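Local coordinates for protein beta-fructofuranosidase (Bifidobacterium adolescentis, PDB 6NOB) that probably hydrolyses terminal beta-fructofuranoside bonds in sugars such as sucrose, as a member of glycoside hydrolase family 32, at residues 321-326 with 396-402. Numbering follows the deposited sequence.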
ATOM      1  N   THR A 321      20.428   8.340   3.205  1.00 42.81           N
ATOM      2  CA  THR A 321      20.914   6.973   3.355  1.00 44.89           C
ATOM      3  C   THR A 321      20.021   6.052   2.539  1.00 43.11           C
ATOM      4  O   THR A 321      18.809   6.263   2.487  1.00 44.10           O
ATOM      5  CB  THR A 321      20.919   6.542   4.830  1.00 48.52           C
ATOM      6  OG1 THR A 321      21.117   5.126   4.917  1.00 50.62           O
ATOM      7  CG2 THR A 321      19.606   6.920   5.514  1.00 48.49           C
ATOM      8  N   TYR A 322      20.611   5.038   1.896  1.00 43.58           N
ATOM      9  CA  TYR A 322      19.736   4.168   1.122  0.54 44.67           C
ATOM     10  C   TYR A 322      19.245   2.953   1.906  1.00 44.26           C
ATOM     11  O   TYR A 322      18.520   2.129   1.341  1.00 47.16           O
ATOM     12  CB  TYR A 322      20.385   3.731  -0.203  0.54 43.38           C
ATOM     13  CG  TYR A 322      21.865   3.426  -0.215  0.54 41.76           C
ATOM     14  CD1 TYR A 322      22.344   2.191   0.198  0.54 42.80           C
ATOM     15  CD2 TYR A 322      22.775   4.349  -0.715  0.54 43.92           C
ATOM     16  CE1 TYR A 322      23.693   1.899   0.157  0.54 43.75           C
ATOM     17  CE2 TYR A 322      24.125   4.068  -0.759  0.54 43.51           C
ATOM     18  CZ  TYR A 322      24.580   2.842  -0.323  0.54 46.44           C
ATOM     19  OH  TYR A 322      25.927   2.557  -0.366  0.54 50.10           O
ATOM     20  N   SER A 323      19.531   2.872   3.201  1.00 43.77           N
ATOM     21  CA  SER A 323      19.047   1.756   3.997  1.00 48.61           C
ATOM     22  C   SER A 323      18.280   2.253   5.215  1.00 48.27           C
ATOM     23  O   SER A 323      18.621   3.293   5.786  1.00 44.16           O
ATOM     24  CB  SER A 323      20.207   0.862   4.460  1.00 51.21           C
ATOM     25  OG  SER A 323      20.845   1.412   5.596  1.00 55.16           O
ATOM     26  N   PRO A 324      17.245   1.517   5.634  1.00 48.38           N
ATOM     27  CA  PRO A 324      16.442   1.954   6.791  1.00 44.06           C
ATOM     28  C   PRO A 324      17.243   2.133   8.063  1.00 49.24           C
ATOM     29  O   PRO A 324      16.827   2.908   8.935  1.00 47.88           O
ATOM     30  CB  PRO A 324      15.407   0.830   6.946  1.00 42.40           C
ATOM     31  CG  PRO A 324      15.351   0.168   5.609  1.00 43.75           C
ATOM     32  CD  PRO A 324      16.735   0.269   5.043  1.00 44.37           C
ATOM     33  N   GLN A 325      18.371   1.445   8.205  1.00 49.65           N
ATOM     34  CA  GLN A 325      19.201   1.541   9.396  1.00 49.87           C
ATOM     35  C   GLN A 325      20.439   2.398   9.184  1.00 51.13           C
ATOM     36  O   GLN A 325      21.244   2.539  10.110  1.00 46.26           O
ATOM     37  CB  GLN A 325      19.610   0.140   9.854  1.00 51.28           C
ATOM     38  CG  GLN A 325      18.445  -0.717  10.308  1.00 52.34           C
ATOM     39  CD  GLN A 325      17.950  -0.316  11.680  1.00 57.45           C
ATOM     40  OE1 GLN A 325      18.690   0.268  12.471  1.00 64.29           O
ATOM     41  NE2 GLN A 325      16.694  -0.627  11.971  1.00 53.75           N
ATOM     42  N   GLY A 326      20.600   2.976   7.996  1.00 53.61           N
ATOM     43  CA  GLY A 326      21.824   3.699   7.695  1.00 50.73           C
ATOM     44  C   GLY A 326      21.999   4.909   8.592  1.00 52.82           C
ATOM     45  O   GLY A 326      21.060   5.670   8.840  1.00 51.16           O
ATOM     46  N   ARG A 396      16.000   9.660   5.992  1.00 42.16           N
ATOM     47  CA  ARG A 396      15.521   9.518   7.356  1.00 44.52           C
ATOM     48  C   ARG A 396      15.385  10.907   7.959  1.00 45.92           C
ATOM     49  O   ARG A 396      16.238  11.767   7.733  1.00 54.78           O
ATOM     50  CB  ARG A 396      16.474   8.669   8.201  1.00 45.13           C
ATOM     51  CG  ARG A 396      16.634   7.238   7.717  1.00 41.87           C
ATOM     52  CD  ARG A 396      17.592   6.456   8.603  1.00 35.51           C
ATOM     53  NE  ARG A 396      17.014   6.167   9.911  1.00 40.34           N
ATOM     54  CZ  ARG A 396      17.607   5.430  10.845  1.00 45.71           C
ATOM     55  NH1 ARG A 396      18.804   4.903  10.620  1.00 45.67           N
ATOM     56  NH2 ARG A 396      17.004   5.222  12.006  1.00 44.77           N
ATOM     57  N   ASP A 397      14.309  11.135   8.707  1.00 39.49           N
ATOM     58  CA  ASP A 397      14.146  12.434   9.341  1.00 47.49           C
ATOM     59  C   ASP A 397      15.054  12.531  10.566  1.00 47.40           C
ATOM     60  O   ASP A 397      15.762  11.585  10.923  1.00 49.07           O
ATOM     61  CB  ASP A 397      12.676  12.694   9.685  1.00 47.85           C
ATOM     62  CG  ASP A 397      12.068  11.630  10.591  1.00 49.70           C
ATOM     63  OD1 ASP A 397      12.811  10.884  11.264  1.00 49.28           O
ATOM     64  OD2 ASP A 397      10.819  11.549  10.632  1.00 51.51           O
ATOM     65  N   LYS A 398      15.048  13.705  11.208  1.00 46.77           N
ATOM     66  CA  LYS A 398      15.852  13.911  12.409  1.00 47.37           C
ATOM     67  C   LYS A 398      15.569  12.849  13.462  1.00 50.58           C
ATOM     68  O   LYS A 398      16.476  12.438  14.195  1.00 54.69           O
ATOM     69  CB  LYS A 398      15.584  15.306  12.980  1.00 53.33           C
ATOM     70  CG  LYS A 398      16.296  15.606  14.288  1.00 61.35           C
ATOM     71  CD  LYS A 398      15.661  16.791  15.001  1.00 66.61           C
ATOM     72  N   GLN A 399      14.324  12.382  13.537  1.00 46.04           N
ATOM     73  CA  GLN A 399      13.921  11.390  14.521  1.00 47.28           C
ATOM     74  C   GLN A 399      14.324   9.970  14.146  1.00 45.65           C
ATOM     75  O   GLN A 399      14.200   9.071  14.986  1.00 43.16           O
ATOM     76  CB  GLN A 399      12.406  11.447  14.724  1.00 47.58           C
ATOM     77  CG  GLN A 399      11.895  12.746  15.326  1.00 46.22           C
ATOM     78  CD  GLN A 399      11.780  13.862  14.305  1.00 46.40           C
ATOM     79  OE1 GLN A 399      11.842  13.626  13.099  1.00 44.99           O
ATOM     80  NE2 GLN A 399      11.613  15.087  14.787  1.00 45.17           N
ATOM     81  N   GLY A 400      14.788   9.743  12.918  1.00 41.80           N
ATOM     82  CA  GLY A 400      15.222   8.432  12.487  1.00 38.78           C
ATOM     83  C   GLY A 400      14.233   7.664  11.637  1.00 44.95           C
ATOM     84  O   GLY A 400      14.507   6.506  11.298  1.00 49.57           O
ATOM     85  N   ARG A 401      13.103   8.268  11.275  1.00 46.84           N
ATOM     86  CA  ARG A 401      12.074   7.569  10.515  1.00 45.57           C
ATOM     87  C   ARG A 401      12.426   7.565   9.029  1.00 43.53           C
ATOM     88  O   ARG A 401      12.659   8.620   8.431  1.00 44.35           O
ATOM     89  CB  ARG A 401      10.709   8.218  10.753  1.00 46.31           C
ATOM     90  CG  ARG A 401      10.216   8.091  12.197  1.00 47.52           C
ATOM     91  CD  ARG A 401       8.970   8.931  12.474  1.00 43.27           C
ATOM     92  NE  ARG A 401       9.234  10.366  12.445  1.00 41.98           N
ATOM     93  CZ  ARG A 401       8.511  11.274  13.096  1.00 47.43           C
ATOM     94  NH1 ARG A 401       7.471  10.901  13.831  1.00 44.47           N
ATOM     95  NH2 ARG A 401       8.827  12.559  13.010  1.00 48.64           N
ATOM     96  N   PHE A 402      12.449   6.372   8.439  1.00 40.26           N
ATOM     97  CA  PHE A 402      12.955   6.163   7.087  1.00 40.04           C
ATOM     98  C   PHE A 402      11.825   6.261   6.068  1.00 41.39           C
ATOM     99  O   PHE A 402      10.790   5.606   6.217  1.00 40.24           O
ATOM    100  CB  PHE A 402      13.633   4.793   7.004  1.00 39.79           C
ATOM    101  CG  PHE A 402      14.269   4.491   5.672  1.00 43.78           C
ATOM    102  CD1 PHE A 402      15.315   5.264   5.191  1.00 40.87           C
ATOM    103  CD2 PHE A 402      13.849   3.401   4.924  1.00 40.01           C
ATOM    104  CE1 PHE A 402      15.914   4.968   3.973  1.00 41.59           C
ATOM    105  CE2 PHE A 402      14.443   3.099   3.709  1.00 39.83           C
ATOM    106  CZ  PHE A 402      15.476   3.885   3.233  1.00 41.63           C
TER
HETATM  107  O   HOH W   1      19.475   3.011  12.930  1.00 51.39           O
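Arg396 and Phe402, which flank the type I turn Asp397 to Gly400, pack against the type I turn Ser323 to Gly326 and Thr321 before it. Arg396 reaches across with chi1 m and chi2 t. Its chi3 p turns the guanidinium to Gly400 O, at the end of the turn, where NE and NH2 of Arg396 both donate at 2.9 Å. The remaining nitrogen, Arg396 NH1, donates to Gly326 O (3.0 Å), which also accepts from Trp319. Water 1 links Arg396 NH1 (3.1 Å) to Gln325 OE1 (2.9 Å), while Gln325 NE2 bonds to Ala567 O. Thr321 CG2 packs on Arg396 CG (3.7 Å). Thr321, chi1 t, also turns OG1 to Ser323 O (3.2 Å).

With chi1 t, Phe402 sets one ring face against Pro324. Pro324 CA sits 3.6 Å from the Phe402 ring centroid, a CH-pi contact over the face. Phe457 meets the Phe402 ring edge-to-face. Farther back, Asp397 with chi1 p accepts from Arg401 N at OD1 (2.6 Å) and forms a salt bridge from OD2 to Arg401 NE (2.7 Å). At phi 101°, psi 5°, a CB on Gly400 would jam against Gln399 O, which calls for glycine.

Strand 319-320, leading into 321-326, pairs antiparallel with 385-396. The contact thus packs one loop against the hairpin 385-396/405-415 within one sheet, in keeping with a blade of the five-bladed beta-propeller of family 32 enzymes.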